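Local atomic coordinates of multisubunit Na+/H+ antiporter, D subunit (Anoxybacillus flavithermus, PDB entry 6Z16), a protein that forms the D subunit of a multisubunit sodium/proton antiporter and, being related to the antiporter-like subunits of complex I, probably carries ions across the cell membrane. Residues G55-L59 with T71-D75; L80-T85 with L330-V335. All blocks are in the same frame, centred on the assembly; numbering follows the deposited sequence.

In the fold
Interaction 1 pairs the two strands of a small beta hairpin near the periphery of the subunit, its centre about 21 Å from that of the chain; interaction 2 lies deep among the membrane helices, about 7 Å from the same point. Both are largely buried, but their chemistry differs. Residues 55-59 and 71-75, close in sequence, are joined chiefly by backbone hydrogen bonds, whereas 80-85 and 330-335, far apart in the chain, meet through side chains with no hydrogen bond between them. Strand 71-74 runs on through D75 into helix 76-99, so one continuous piece of chain serves both contacts, whose centres are about 19 Å apart.

Interaction 1. Residues G55-L59 with T71-D75; sequences GIQTL and TLVSD
Q57 and L59 pair with S74 and L72 across an antiparallel beta hairpin, the two-stranded sheet formed by strands 57-60 and 71-74. Four backbone hydrogen bonds join the strands. Q57 N gives to S74 O at 3.0 Å and S74 N returns to Q57 O; L59 N and L72 O, then L72 N and L59 O, repeat the exchange two residues on, each at 2.9 Å. Between these two hydrogen-bonded pairs sits the non-hydrogen-bonded pair T58 and V73, where the CA atoms draw in to 4.5 Å. Here the alpha hydrogens add weaker contacts, V73 CA lying 3.5 Å from Q57 O and T58 CA equally near L72 O.

The apolar contacts lie on the face that carries T58 and V73. The side chains of T58 and V73 lie side by side, pointing the same way, with CG2 to CG2 at 3.9 Å. I56, just ahead of the strand, extends its chain with CG1 opposite the backbone N (chi1 176°), which carries CD1 over to the facing segment, 3.7 Å from both V73 CG1 and D75 CB. Cutting I56 back to an alanine would probably open a gap beside V73 CG1 and leave the CB of D75 without this apolar cover. Y483 of helix 481-487 packs on both I56 and V73, whereas Q57 and S74, on the other face, meet helix 26-53.

Polar side-chain bonds collect where the hairpin passes into helix 76-99. D75 is the N-cap of that helix, and its carboxylate is held on both oxygens: OD1 is hydrogen-bonded to S78 OG, and OD2 forms a salt bridge with R258 NH1.

Interaction 2. Residues L80-T85 with L330-V335; sequences LLVLTT and LLQDMV
T84 and L331 form the middle of this contact, CD2 of the leucine coming within 3.5 Å of the threonine OG1 as the two side chains cross at about a right angle. The other branch of T84 is turned to the facing helix: CG2, opposite the backbone N (chi1 -54° for OG1), touches V335 CG2 at 3.8 Å and M334 CE at 3.9 Å. L81 provides the second point of contact. Its CD2 rests 3.7 Å from M334 SD, and the same methyl meets L331 CD2 and, at 4.2 Å, L330 CD2. M334 bends at its last torsion (chi3 70°), bringing CE toward both T84 and T85.

No hydrogen bond spans the two helices; the threonine hydroxyls are engaged within their own. T84 OG1 donates to L80 O at 2.8 Å and T85 OG1 to L81 O at 2.6 Å. Each carbonyl also accepts the usual helical N-H of the same threonine, hydroxyl and amide arriving from opposite faces of its plane. These bonds satisfy buried hydroxyls and fix the rotation of T84, leaving its methyl to face M334 and V335.

Farther out, F124 of helix 109-124 covers L81 and T85, Y254 packs on L81, and the side chain of K250 touches L330 and M334. A bound phosphatidylethanolamine touches V335. The two helix segments run almost parallel, crossing at -15°, but the segment axes come no closer than 10.3 Å, a spacing bridged by the side chains of L81, T84, L331 and M334. This is mostly apolar helix-helix packing in the transmembrane bundle of an Mrp antiporter subunit related to complex I, joining helix 76-99 to helix 320-351.

Interaction 1. Residues G55-L59 with T71-D75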
ATOM      1  N   GLY D  55      62.094  -3.884 -13.333  1.00 62.89           N
ATOM      2  CA  GLY D  55      61.740  -3.696 -14.727  1.00 66.60           C
ATOM      3  C   GLY D  55      60.644  -2.706 -15.068  1.00 72.88           C
ATOM      4  O   GLY D  55      60.272  -1.840 -14.271  1.00 79.39           O
ATOM      5  N   ILE D  56      60.132  -2.837 -16.289  1.00 67.55           N
ATOM      6  CA  ILE D  56      59.088  -1.959 -16.795  1.00 60.47           C
ATOM      7  C   ILE D  56      57.784  -2.211 -16.049  1.00 54.36           C
ATOM      8  O   ILE D  56      57.413  -3.359 -15.771  1.00 52.07           O
ATOM      9  CB  ILE D  56      58.964  -2.177 -18.315  1.00 71.80           C
ATOM     10  CG1 ILE D  56      57.822  -1.379 -18.940  1.00 70.99           C
ATOM     11  CG2 ILE D  56      58.946  -3.654 -18.655  1.00 66.64           C
ATOM     12  CD1 ILE D  56      57.822  -1.476 -20.437  1.00 71.84           C
ATOM     13  N   GLN D  57      57.094  -1.130 -15.688  1.00 51.55           N
ATOM     14  CA  GLN D  57      55.949  -1.202 -14.789  1.00 42.59           C
ATOM     15  C   GLN D  57      54.658  -1.241 -15.596  1.00 49.28           C
ATOM     16  O   GLN D  57      54.368  -0.313 -16.354  1.00 54.72           O
ATOM     17  CB  GLN D  57      55.946  -0.016 -13.828  1.00 37.58           C
ATOM     18  CG  GLN D  57      57.130   0.020 -12.880  1.00 46.99           C
ATOM     19  CD  GLN D  57      57.184  -1.171 -11.953  1.00 65.58           C
ATOM     20  OE1 GLN D  57      58.043  -2.038 -12.087  1.00 78.73           O
ATOM     21  NE2 GLN D  57      56.261  -1.222 -11.005  1.00 72.56           N
ATOM     22  N   THR D  58      53.887  -2.313 -15.440  1.00 50.46           N
ATOM     23  CA  THR D  58      52.598  -2.454 -16.102  1.00 43.79           C
ATOM     24  C   THR D  58      51.505  -2.611 -15.060  1.00 34.44           C
ATOM     25  O   THR D  58      51.649  -3.388 -14.113  1.00 32.17           O
ATOM     26  CB  THR D  58      52.571  -3.658 -17.044  1.00 51.98           C
ATOM     27  OG1 THR D  58      52.813  -4.856 -16.299  1.00 55.41           O
ATOM     28  CG2 THR D  58      53.624  -3.521 -18.119  1.00 65.75           C
ATOM     29  N   LEU D  59      50.406  -1.885 -15.239  1.00 33.97           N
ATOM     30  CA  LEU D  59      49.268  -1.986 -14.337  1.00 39.81           C
ATOM     31  C   LEU D  59      47.980  -2.079 -15.131  1.00 36.87           C
ATOM     32  O   LEU D  59      47.645  -1.165 -15.889  1.00 39.41           O
ATOM     33  CB  LEU D  59      49.192  -0.799 -13.382  1.00 46.83           C
ATOM     34  CG  LEU D  59      48.012  -0.969 -12.429  1.00 45.49           C
ATOM     35  CD1 LEU D  59      48.157  -2.217 -11.574  1.00 51.71           C
ATOM     36  CD2 LEU D  59      47.923   0.207 -11.554  1.00 46.42           C
ATOM     37  N   THR D  71      45.337  -1.003 -19.971  1.00 34.22           N
ATOM     38  CA  THR D  71      46.614  -1.230 -19.306  1.00 35.91           C
ATOM     39  C   THR D  71      47.448   0.036 -19.392  1.00 33.05           C
ATOM     40  O   THR D  71      47.561   0.634 -20.463  1.00 35.75           O
ATOM     41  CB  THR D  71      47.388  -2.380 -19.940  1.00 32.54           C
ATOM     42  OG1 THR D  71      47.779  -2.006 -21.263  1.00 37.70           O
ATOM     43  CG2 THR D  71      46.522  -3.610 -20.019  1.00 50.52           C
ATOM     44  N   LEU D  72      48.025   0.440 -18.271  1.00 34.48           N
ATOM     45  CA  LEU D  72      48.931   1.572 -18.224  1.00 38.85           C
ATOM     46  C   LEU D  72      50.353   1.057 -18.086  1.00 40.74           C
ATOM     47  O   LEU D  72      50.634   0.229 -17.217  1.00 47.07           O
ATOM     48  CB  LEU D  72      48.584   2.491 -17.061  1.00 38.52           C
ATOM     49  CG  LEU D  72      47.257   3.220 -17.135  1.00 41.38           C
ATOM     50  CD1 LEU D  72      47.066   3.996 -15.865  1.00 37.36           C
ATOM     51  CD2 LEU D  72      47.230   4.139 -18.324  1.00 49.72           C
ATOM     52  N   VAL D  73      51.243   1.529 -18.951  1.00 38.08           N
ATOM     53  CA  VAL D  73      52.617   1.052 -18.995  1.00 39.38           C
ATOM     54  C   VAL D  73      53.545   2.238 -18.809  1.00 42.93           C
ATOM     55  O   VAL D  73      53.449   3.228 -19.542  1.00 50.17           O
ATOM     56  CB  VAL D  73      52.931   0.324 -20.314  1.00 31.19           C
ATOM     57  CG1 VAL D  73      54.361  -0.129 -20.325  1.00 22.77           C
ATOM     58  CG2 VAL D  73      52.020  -0.850 -20.497  1.00 27.68           C
ATOM     59  N   SER D  74      54.431   2.144 -17.824  1.00 38.54           N
ATOM     60  CA  SER D  74      55.510   3.099 -17.639  1.00 39.41           C
ATOM     61  C   SER D  74      56.823   2.367 -17.867  1.00 33.18           C
ATOM     62  O   SER D  74      57.196   1.481 -17.087  1.00 29.78           O
ATOM     63  CB  SER D  74      55.467   3.733 -16.254  1.00 50.11           C
ATOM     64  OG  SER D  74      56.503   4.681 -16.115  1.00 51.93           O
ATOM     65  N   ASP D  75      57.480   2.699 -18.972  1.00 38.04           N
ATOM     66  CA  ASP D  75      58.871   2.363 -19.210  1.00 40.36           C
ATOM     67  C   ASP D  75      59.726   3.556 -18.795  1.00 44.98           C
ATOM     68  O   ASP D  75      59.235   4.508 -18.184  1.00 44.27           O
ATOM     69  CB  ASP D  75      59.077   1.952 -20.666  1.00 61.24           C
ATOM     70  CG  ASP D  75      58.500   2.952 -21.645  1.00 95.05           C
ATOM     71  OD1 ASP D  75      57.811   3.897 -21.211  1.00 97.60           O
ATOM     72  OD2 ASP D  75      58.743   2.795 -22.859  1.00 96.56           O
TER

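Interaction 2. Residues L80-T85 with L330-V335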
ATOM      1  N   LEU D  80      60.802   9.482 -17.612  1.00 35.56           N
ATOM      2  CA  LEU D  80      61.613  10.676 -17.846  1.00 38.46           C
ATOM      3  C   LEU D  80      60.773  11.836 -18.356  1.00 35.56           C
ATOM      4  O   LEU D  80      60.957  12.982 -17.926  1.00 32.93           O
ATOM      5  CB  LEU D  80      62.732  10.360 -18.836  1.00 44.44           C
ATOM      6  CG  LEU D  80      63.886   9.495 -18.345  1.00 43.50           C
ATOM      7  CD1 LEU D  80      64.732   9.049 -19.508  1.00 29.29           C
ATOM      8  CD2 LEU D  80      64.717  10.285 -17.370  1.00 41.46           C
ATOM      9  N   LEU D  81      59.831  11.555 -19.259  1.00 37.71           N
ATOM     10  CA  LEU D  81      58.963  12.607 -19.781  1.00 39.66           C
ATOM     11  C   LEU D  81      58.006  13.136 -18.723  1.00 42.79           C
ATOM     12  O   LEU D  81      57.706  14.335 -18.708  1.00 41.37           O
ATOM     13  CB  LEU D  81      58.200  12.084 -20.991  1.00 41.60           C
ATOM     14  CG  LEU D  81      59.086  11.897 -22.216  1.00 44.97           C
ATOM     15  CD1 LEU D  81      58.405  11.073 -23.274  1.00 39.35           C
ATOM     16  CD2 LEU D  81      59.436  13.256 -22.760  1.00 42.31           C
ATOM     17  N   VAL D  82      57.559  12.271 -17.809  1.00 34.92           N
ATOM     18  CA  VAL D  82      56.703  12.707 -16.709  1.00 32.21           C
ATOM     19  C   VAL D  82      57.466  13.613 -15.748  1.00 28.33           C
ATOM     20  O   VAL D  82      56.954  14.660 -15.328  1.00 24.55           O
ATOM     21  CB  VAL D  82      56.103  11.477 -16.005  1.00 30.59           C
ATOM     22  CG1 VAL D  82      55.546  11.844 -14.679  1.00 32.54           C
ATOM     23  CG2 VAL D  82      54.980  10.907 -16.838  1.00 31.25           C
ATOM     24  N   LEU D  83      58.710  13.246 -15.413  1.00 33.51           N
ATOM     25  CA  LEU D  83      59.522  14.077 -14.527  1.00 27.86           C
ATOM     26  C   LEU D  83      59.857  15.425 -15.163  1.00 28.29           C
ATOM     27  O   LEU D  83      59.815  16.465 -14.487  1.00 40.98           O
ATOM     28  CB  LEU D  83      60.796  13.328 -14.147  1.00 37.21           C
ATOM     29  CG  LEU D  83      61.770  14.044 -13.217  1.00 49.96           C
ATOM     30  CD1 LEU D  83      61.134  14.337 -11.882  1.00 34.44           C
ATOM     31  CD2 LEU D  83      63.009  13.216 -13.030  1.00 49.21           C
ATOM     32  N   THR D  84      60.151  15.427 -16.466  1.00 26.48           N
ATOM     33  CA  THR D  84      60.424  16.671 -17.180  1.00 37.91           C
ATOM     34  C   THR D  84      59.189  17.564 -17.217  1.00 35.32           C
ATOM     35  O   THR D  84      59.285  18.783 -17.007  1.00 30.46           O
ATOM     36  CB  THR D  84      60.901  16.351 -18.596  1.00 44.18           C
ATOM     37  OG1 THR D  84      62.009  15.450 -18.535  1.00 36.09           O
ATOM     38  CG2 THR D  84      61.340  17.606 -19.312  1.00 44.77           C
ATOM     39  N   THR D  85      58.017  16.955 -17.439  1.00 39.49           N
ATOM     40  CA  THR D  85      56.743  17.667 -17.395  1.00 42.41           C
ATOM     41  C   THR D  85      56.495  18.282 -16.024  1.00 46.31           C
ATOM     42  O   THR D  85      56.032  19.424 -15.921  1.00 39.32           O
ATOM     43  CB  THR D  85      55.617  16.694 -17.752  1.00 44.43           C
ATOM     44  OG1 THR D  85      55.845  16.146 -19.055  1.00 49.31           O
ATOM     45  CG2 THR D  85      54.272  17.381 -17.722  1.00 37.69           C
ATOM     46  N   LEU D 330      65.346  15.581 -26.835  1.00 36.28           N
ATOM     47  CA  LEU D 330      63.945  15.779 -26.474  1.00 31.29           C
ATOM     48  C   LEU D 330      63.798  16.372 -25.083  1.00 35.69           C
ATOM     49  O   LEU D 330      63.095  17.380 -24.897  1.00 36.59           O
ATOM     50  CB  LEU D 330      63.211  14.442 -26.585  1.00 29.39           C
ATOM     51  CG  LEU D 330      61.763  14.267 -26.131  1.00 38.65           C
ATOM     52  CD1 LEU D 330      60.816  15.250 -26.783  1.00 41.90           C
ATOM     53  CD2 LEU D 330      61.334  12.850 -26.450  1.00 32.88           C
ATOM     54  N   LEU D 331      64.476  15.764 -24.099  1.00 32.64           N
ATOM     55  CA  LEU D 331      64.381  16.235 -22.715  1.00 28.36           C
ATOM     56  C   LEU D 331      64.906  17.660 -22.572  1.00 25.31           C
ATOM     57  O   LEU D 331      64.216  18.551 -22.027  1.00 23.17           O
ATOM     58  CB  LEU D 331      65.154  15.291 -21.798  1.00 32.84           C
ATOM     59  CG  LEU D 331      64.716  13.829 -21.777  1.00 39.61           C
ATOM     60  CD1 LEU D 331      65.642  13.017 -20.897  1.00 36.05           C
ATOM     61  CD2 LEU D 331      63.282  13.674 -21.332  1.00 45.59           C
ATOM     62  N   GLN D 332      66.114  17.909 -23.108  1.00 32.72           N
ATOM     63  CA  GLN D 332      66.686  19.241 -22.949  1.00 39.99           C
ATOM     64  C   GLN D 332      65.913  20.280 -23.747  1.00 46.51           C
ATOM     65  O   GLN D 332      65.855  21.442 -23.340  1.00 48.93           O
ATOM     66  CB  GLN D 332      68.173  19.251 -23.329  1.00 30.26           C
ATOM     67  CG  GLN D 332      68.521  19.113 -24.808  1.00 45.65           C
ATOM     68  CD  GLN D 332      68.592  20.456 -25.528  1.00 55.11           C
ATOM     69  OE1 GLN D 332      68.897  21.483 -24.923  1.00 55.44           O
ATOM     70  NE2 GLN D 332      68.291  20.453 -26.817  1.00 46.55           N
ATOM     71  N   ASP D 333      65.261  19.882 -24.846  1.00 47.01           N
ATOM     72  CA  ASP D 333      64.551  20.867 -25.643  1.00 62.45           C
ATOM     73  C   ASP D 333      63.225  21.260 -25.019  1.00 65.14           C
ATOM     74  O   ASP D 333      62.835  22.426 -25.137  1.00 65.88           O
ATOM     75  CB  ASP D 333      64.341  20.349 -27.060  1.00 80.25           C
ATOM     76  CG  ASP D 333      63.784  21.409 -27.976  1.00 96.26           C
ATOM     77  OD1 ASP D 333      64.503  22.392 -28.250  1.00 95.22           O
ATOM     78  OD2 ASP D 333      62.640  21.253 -28.446  1.00 94.62           O
ATOM     79  N   MET D 334      62.537  20.321 -24.354  1.00 53.87           N
ATOM     80  CA  MET D 334      61.370  20.678 -23.544  1.00 37.82           C
ATOM     81  C   MET D 334      61.724  21.733 -22.502  1.00 39.14           C
ATOM     82  O   MET D 334      61.103  22.817 -22.450  1.00 41.35           O
ATOM     83  CB  MET D 334      60.818  19.435 -22.848  1.00 32.43           C
ATOM     84  CG  MET D 334      60.215  18.406 -23.764  1.00 41.95           C
ATOM     85  SD  MET D 334      59.792  16.897 -22.887  1.00 67.65           S
ATOM     86  CE  MET D 334      58.407  17.455 -21.906  1.00 88.81           C
ATOM     87  N   VAL D 335      62.770  21.442 -21.706  1.00 42.48           N
ATOM     88  CA  VAL D 335      63.190  22.360 -20.643  1.00 43.29           C
ATOM     89  C   VAL D 335      63.618  23.711 -21.220  1.00 45.91           C
ATOM     90  O   VAL D 335      63.231  24.776 -20.715  1.00 48.74           O
ATOM     91  CB  VAL D 335      64.312  21.714 -19.809  1.00 42.62           C
ATOM     92  CG1 VAL D 335      64.836  22.677 -18.770  1.00 36.08           C
ATOM     93  CG2 VAL D 335      63.818  20.440 -19.151  1.00 36.09           C
TER